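PDB 2IMQ: nitrophorin Cim l NP, which carries nitric oxide on a heme group in bed bug saliva and delivers it to the victim during feeding, causing vasodilation. Local coordinates for residues S8-S13 with L29-G34; P37-V42 with V88-K93. All blocks are in the same frame, centred on the assembly; numbering follows the deposited sequence.

Contact 1 (S8-S13 with L29-G34); sequences SVHTVS and LGLNSG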
loop_
_atom_site.group_PDB
_atom_site.type_symbol
_atom_site.label_atom_id
_atom_site.label_comp_id
_atom_site.label_asym_id
_atom_site.label_seq_id
_atom_site.Cartn_x
_atom_site.Cartn_y
_atom_site.Cartn_z
ATOM N N SER A 8 1.737 0.764 -16.865
ATOM C CA SER A 8 2.398 1.220 -15.625
ATOM C C SER A 8 1.411 1.440 -14.493
ATOM O O SER A 8 0.274 1.824 -14.703
ATOM C CB SER A 8 3.184 2.484 -15.865
ATOM O OG SER A 8 2.369 3.504 -16.321
ATOM N N VAL A 9 1.869 1.120 -13.293
ATOM C CA VAL A 9 1.062 1.193 -12.098
ATOM C C VAL A 9 1.888 1.920 -11.074
ATOM O O VAL A 9 3.072 1.605 -10.902
ATOM C CB VAL A 9 0.729 -0.237 -11.518
ATOM C CG1 VAL A 9 -0.106 -0.144 -10.221
ATOM C CG2 VAL A 9 0.073 -1.077 -12.572
ATOM N N HIS A 10 1.287 2.929 -10.437
ATOM C CA HIS A 10 1.853 3.567 -9.232
ATOM C C HIS A 10 0.987 3.206 -8.056
ATOM O O HIS A 10 -0.238 3.260 -8.148
ATOM C CB HIS A 10 1.877 5.102 -9.368
ATOM C CG HIS A 10 2.890 5.618 -10.346
ATOM N ND1 HIS A 10 3.252 6.953 -10.408
ATOM C CD2 HIS A 10 3.617 4.976 -11.294
ATOM C CE1 HIS A 10 4.151 7.101 -11.367
ATOM N NE2 HIS A 10 4.378 5.926 -11.933
ATOM N N THR A 11 1.624 2.841 -6.968
ATOM C CA THR A 11 0.937 2.652 -5.705
ATOM C C THR A 11 1.548 3.521 -4.650
ATOM O O THR A 11 2.768 3.735 -4.634
ATOM C CB THR A 11 1.005 1.162 -5.251
ATOM O OG1 THR A 11 2.351 0.768 -4.963
ATOM C CG2 THR A 11 0.464 0.236 -6.330
ATOM N N VAL A 12 0.720 4.015 -3.749
ATOM C CA VAL A 12 1.217 4.677 -2.577
ATOM C C VAL A 12 0.452 4.246 -1.373
ATOM O O VAL A 12 -0.778 4.145 -1.430
ATOM C CB VAL A 12 1.241 6.235 -2.760
ATOM C CG1 VAL A 12 -0.155 6.817 -2.920
ATOM C CG2 VAL A 12 1.954 6.920 -1.633
ATOM N N SER A 13 1.156 4.007 -0.284
ATOM C CA SER A 13 0.452 3.818 0.932
ATOM C C SER A 13 1.076 4.631 2.055
ATOM O O SER A 13 2.300 4.971 2.036
ATOM C CB SER A 13 0.360 2.381 1.307
ATOM O OG SER A 13 1.548 1.885 1.876
ATOM N N LEU A 29 1.800 10.830 -5.577
ATOM C CA LEU A 29 1.374 9.845 -6.554
ATOM C C LEU A 29 2.416 9.577 -7.623
ATOM O O LEU A 29 2.216 8.758 -8.508
ATOM C CB LEU A 29 0.064 10.276 -7.206
ATOM C CG LEU A 29 -1.038 10.639 -6.251
ATOM C CD1 LEU A 29 -2.205 11.165 -7.040
ATOM C CD2 LEU A 29 -1.428 9.528 -5.433
ATOM N N GLY A 30 3.581 10.199 -7.524
ATOM C CA GLY A 30 4.652 9.947 -8.447
ATOM C C GLY A 30 4.448 10.619 -9.799
ATOM O O GLY A 30 4.935 10.091 -10.769
ATOM N N LEU A 31 3.763 11.764 -9.821
ATOM C CA LEU A 31 3.369 12.478 -11.057
ATOM C C LEU A 31 4.215 13.736 -11.316
ATOM O O LEU A 31 4.132 14.363 -12.389
ATOM C CB LEU A 31 1.884 12.849 -10.993
ATOM C CG LEU A 31 0.947 11.657 -10.812
ATOM C CD1 LEU A 31 -0.545 12.099 -10.719
ATOM C CD2 LEU A 31 1.148 10.633 -11.858
ATOM N N ASN A 32 5.054 14.082 -10.366
ATOM C CA ASN A 32 5.779 15.344 -10.373
ATOM C C ASN A 32 6.966 15.406 -11.321
ATOM O O ASN A 32 7.619 16.465 -11.386
ATOM C CB ASN A 32 6.279 15.643 -8.952
ATOM C CG ASN A 32 7.300 14.580 -8.442
ATOM O OD1 ASN A 32 8.397 14.927 -7.995
ATOM N ND2 ASN A 32 6.940 13.294 -8.503
ATOM N N SER A 33 7.303 14.326 -12.012
ATOM C CA SER A 33 8.333 14.345 -13.036
ATOM C C SER A 33 7.741 14.080 -14.401
ATOM O O SER A 33 8.474 13.827 -15.355
ATOM C CB SER A 33 9.463 13.355 -12.754
ATOM O OG SER A 33 8.980 12.018 -12.663
ATOM N N GLY A 34 6.423 14.184 -14.505
ATOM C CA GLY A 34 5.735 14.119 -15.776
ATOM C C GLY A 34 5.289 12.732 -16.233
ATOM O O GLY A 34 4.768 12.586 -17.329
#
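The imidazole of H10 meets the loop 29-34 through its edge: the carbonyl oxygens of L29 and G30 both lie near the ring plane, while L31 CD2 approaches obliquely at a longer range. ND1 carries the proton here and donates it to L29 O, with 2.8 Å between the two atoms and an N-H...O angle of 169°. The acceptor lies in the ring plane, and the donor in turn lies in the plane of the carbonyl. Beside this bond, H10 CE1 rests 3.1 Å from G30 O, which brings a second carbonyl to the same edge of the ring. The first torsion of H10 sets CG anti to the carbonyl carbon (chi1 -71°), and chi2 of -166° turns the ring so that its ND1 edge meets L29 O. Two residues along the strand, V12 CG1 packs against L29 CD2 at 3.9 Å, an apolar touch next to the polar one. The H10 side chain also touches E35, P37 and K277. G30, at positive phi, leaves the helix 26-29 in a Schellman motif, and a type I turn from L31 to G34 follows. In this arrangement the carbonyl of L29, next to the Schellman glycine G30, is taken up by the buried H10, tying this helix and its exit loop to a central strand of the DNase I-like beta-sandwich.

Contact 2 (P37-V42 with V88-K93); sequences PDVIAV and VYCLEK. With HEM (protoporphyrin IX containing Fe), chain B.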
loop_
_atom_site.group_PDB
_atom_site.type_symbol
_atom_site.label_atom_id
_atom_site.label_comp_id
_atom_site.label_asym_id
_atom_site.label_seq_id
_atom_site.Cartn_x
_atom_site.Cartn_y
_atom_site.Cartn_z
ATOM N N PRO A 37 1.083 7.264 -15.318
ATOM C CA PRO A 37 0.829 5.851 -15.154
ATOM C C PRO A 37 -0.561 5.493 -15.537
ATOM O O PRO A 37 -1.487 6.287 -15.411
ATOM C CB PRO A 37 1.023 5.634 -13.668
ATOM C CG PRO A 37 0.797 6.936 -13.049
ATOM C CD PRO A 37 1.357 7.931 -14.046
ATOM N N ASP A 38 -0.760 4.262 -15.978
ATOM C CA ASP A 38 -2.084 3.794 -16.352
ATOM C C ASP A 38 -3.037 3.572 -15.204
ATOM O O ASP A 38 -4.229 3.847 -15.311
ATOM C CB ASP A 38 -1.933 2.541 -17.196
ATOM C CG ASP A 38 -1.107 2.787 -18.413
ATOM O OD1 ASP A 38 -1.581 3.561 -19.303
ATOM O OD2 ASP A 38 0.061 2.343 -18.518
ATOM N N VAL A 39 -2.496 3.082 -14.078
ATOM C CA VAL A 39 -3.283 2.775 -12.894
ATOM C C VAL A 39 -2.590 3.398 -11.683
ATOM O O VAL A 39 -1.358 3.367 -11.594
ATOM C CB VAL A 39 -3.378 1.233 -12.693
ATOM C CG1 VAL A 39 -4.112 0.928 -11.421
ATOM C CG2 VAL A 39 -3.983 0.639 -13.955
ATOM N N ILE A 40 -3.390 3.977 -10.810
ATOM C CA ILE A 40 -2.867 4.486 -9.524
ATOM C C ILE A 40 -3.712 3.968 -8.391
ATOM O O ILE A 40 -4.952 4.007 -8.446
ATOM C CB ILE A 40 -2.943 6.040 -9.497
ATOM C CG1 ILE A 40 -2.096 6.687 -10.593
ATOM C CG2 ILE A 40 -2.477 6.573 -8.183
ATOM C CD1 ILE A 40 -2.336 8.204 -10.744
ATOM N N ALA A 41 -3.061 3.445 -7.350
ATOM C CA ALA A 41 -3.764 2.986 -6.173
ATOM C C ALA A 41 -3.205 3.717 -4.946
ATOM O O ALA A 41 -1.980 3.876 -4.844
ATOM C CB ALA A 41 -3.633 1.519 -6.002
ATOM N N VAL A 42 -4.102 4.158 -4.093
ATOM C CA VAL A 42 -3.787 4.878 -2.861
ATOM C C VAL A 42 -4.377 4.178 -1.656
ATOM O O VAL A 42 -5.586 3.995 -1.597
ATOM C CB VAL A 42 -4.376 6.321 -2.919
ATOM C CG1 VAL A 42 -4.002 7.105 -1.661
ATOM C CG2 VAL A 42 -3.877 7.034 -4.223
ATOM N N VAL A 88 -8.662 3.247 -6.188
ATOM C CA VAL A 88 -8.010 2.839 -7.402
ATOM C C VAL A 88 -8.494 3.738 -8.544
ATOM O O VAL A 88 -9.705 3.888 -8.703
ATOM C CB VAL A 88 -8.270 1.346 -7.724
ATOM C CG1 VAL A 88 -7.524 0.961 -8.936
ATOM C CG2 VAL A 88 -7.817 0.472 -6.536
ATOM N N TYR A 89 -7.547 4.276 -9.293
ATOM C CA TYR A 89 -7.811 5.092 -10.471
ATOM C C TYR A 89 -7.204 4.404 -11.674
ATOM O O TYR A 89 -6.159 3.751 -11.601
ATOM C CB TYR A 89 -7.130 6.466 -10.331
ATOM C CG TYR A 89 -7.548 7.276 -9.177
ATOM C CD1 TYR A 89 -6.830 7.233 -8.004
ATOM C CD2 TYR A 89 -8.649 8.101 -9.225
ATOM C CE1 TYR A 89 -7.193 8.005 -6.920
ATOM C CE2 TYR A 89 -9.014 8.879 -8.147
ATOM C CZ TYR A 89 -8.268 8.836 -6.970
ATOM O OH TYR A 89 -8.647 9.559 -5.873
ATOM N N CYS A 90 -7.863 4.589 -12.840
ATOM C CA CYS A 90 -7.310 4.076 -14.064
ATOM C C CYS A 90 -7.572 5.073 -15.166
ATOM O O CYS A 90 -8.600 5.728 -15.144
ATOM C CB CYS A 90 -7.950 2.733 -14.407
ATOM S SG CYS A 90 -7.341 1.861 -15.916
ATOM N N LEU A 91 -6.648 5.197 -16.096
ATOM C CA LEU A 91 -6.911 6.088 -17.256
ATOM C C LEU A 91 -8.172 5.626 -17.952
ATOM O O LEU A 91 -8.335 4.438 -18.253
ATOM C CB LEU A 91 -5.726 6.128 -18.198
ATOM C CG LEU A 91 -4.470 6.886 -17.739
ATOM C CD1 LEU A 91 -3.371 6.698 -18.712
ATOM C CD2 LEU A 91 -4.723 8.335 -17.454
ATOM N N GLU A 92 -9.074 6.576 -18.171
ATOM C CA GLU A 92 -10.350 6.286 -18.801
ATOM C C GLU A 92 -10.199 5.574 -20.155
ATOM O O GLU A 92 -11.011 4.738 -20.498
ATOM C CB GLU A 92 -11.111 7.601 -18.970
ATOM C CG GLU A 92 -12.349 7.523 -19.838
ATOM C CD GLU A 92 -13.371 6.547 -19.326
ATOM O OE1 GLU A 92 -13.459 6.392 -18.082
ATOM O OE2 GLU A 92 -14.070 5.940 -20.175
ATOM N N LYS A 93 -9.145 5.869 -20.890
ATOM C CA LYS A 93 -8.948 5.247 -22.209
ATOM C C LYS A 93 -8.809 3.709 -22.190
ATOM O O LYS A 93 -8.984 3.064 -23.196
ATOM C CB LYS A 93 -7.771 5.895 -22.929
ATOM C CG LYS A 93 -6.445 5.575 -22.331
ATOM C CD LYS A 93 -5.319 5.934 -23.258
ATOM C CE LYS A 93 -4.003 5.924 -22.523
ATOM N NZ LYS A 93 -2.960 6.667 -23.261
HETATM C CHA HEM B . -11.773 9.816 0.271
HETATM C CHB HEM B . -6.932 9.828 0.526
HETATM C CHC HEM B . -7.190 11.085 5.165
HETATM C CHD HEM B . -11.947 10.786 5.071
HETATM C C1A HEM B . -10.461 9.736 -0.096
HETATM C C2A HEM B . -9.951 9.451 -1.416
HETATM C C3A HEM B . -8.598 9.426 -1.310
HETATM C C4A HEM B . -8.234 9.724 0.045
HETATM C CMA HEM B . -7.623 9.195 -2.450
HETATM C CAA HEM B . -10.762 9.221 -2.712
HETATM C CBA HEM B . -10.771 10.620 -3.385
HETATM C CGA HEM B . -11.605 10.620 -4.657
HETATM O O1A HEM B . -12.829 10.687 -4.557
HETATM O O2A HEM B . -11.040 10.621 -5.779
HETATM C C1B HEM B . -6.599 10.185 1.795
HETATM C C2B HEM B . -5.251 10.354 2.280
HETATM C C3B HEM B . -5.304 10.708 3.559
HETATM C C4B HEM B . -6.695 10.787 3.923
HETATM C CMB HEM B . -4.136 10.119 1.324
HETATM C CAB HEM B . -4.168 10.985 4.530
HETATM C CBB HEM B . -2.942 11.305 4.091
HETATM C C1C HEM B . -8.485 11.170 5.587
HETATM C C2C HEM B . -8.952 11.439 6.924
HETATM C C3C HEM B . -10.280 11.417 6.862
HETATM C C4C HEM B . -10.678 11.002 5.553
HETATM C CMC HEM B . -8.106 11.887 8.121
HETATM C CAC HEM B . -11.244 11.682 8.010
HETATM C CBC HEM B . -11.238 10.950 9.121
HETATM C C1D HEM B . -12.314 10.449 3.787
HETATM C C2D HEM B . -13.672 10.165 3.391
HETATM C C3D HEM B . -13.625 9.902 1.921
HETATM C C4D HEM B . -12.242 10.012 1.538
HETATM C CMD HEM B . -14.916 10.184 4.279
HETATM C CAD HEM B . -14.863 9.544 1.079
HETATM C CBD HEM B . -15.702 10.810 1.011
HETATM C CGD HEM B . -16.748 10.688 -0.053
HETATM O O1D HEM B . -17.528 11.683 -0.207
HETATM O O2D HEM B . -16.783 9.610 -0.714
HETATM N NA HEM B . -9.400 9.919 0.785
HETATM N NB HEM B . -7.461 10.431 2.828
HETATM N NC HEM B . -9.555 10.879 4.795
HETATM N ND HEM B . -11.503 10.323 2.666
HETATM FE FE HEM B . -9.493 10.530 2.744
#
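An antiparallel strand pair at the margin of the heme pocket joins 37-42 to 88-93, and Y89 is its link to the cofactor. The Y89 hydroxyl donates to heme propionate oxygen O2A, the OH and O2A atoms being 2.6 Å apart, and that oxygen lies in plane at the edge of the phenol ring. The strand carrying Y89 is fixed by its backbone: Y89 N donates to I40 O at 2.7 Å, nearly straight at 173°, and I40 N returns a bond to Y89 O. A third bond, L91 N to D38 O at 2.9 Å, extends the pairing just before strand 39-42. On the face bearing V39, A41, V88 and C90, V39 CG2 packs on C90 SG at 4.1 Å and A41 CB on V88 CG2 at 4.3 Å. The side chains of D38 and L91 cross obliquely, L91 CD1 lying 3.7 Å from D38 OD1, which is hydrogen-bonded to H94 NE2. I40 and Y89 lie on the other face, against helix 57-70, where L68 touches both and F64 and Q65 also cover Y89. V39, V88 and C90 instead meet strand 116-124 of the second sheet, so the pair is packed between helix and sandwich partner.

In the fold
Contacts 1 and 2, with centres 10 Å apart, illustrate how one sheet can join separate pieces of chain, although only contact 2 reaches the heme. Strands 6-17 and 39-46 are parallel neighbours, and V12 N lies 2.9 Å from A41 O in a probable hydrogen bond. S8 N is similarly 2.8 Å from D38 OD2, while L31 CD2 packs 3.5 Å from P37 CD, bringing the loop of contact 1 against the start of contact 2. Contact 2 meets a propionate directly, whereas the nearest side-chain atom of V12 is about 7 Å from the heme. C60, the proximal iron ligand, has its side chain about 8 Å from that of Y89 and about 11 Å from that of L29.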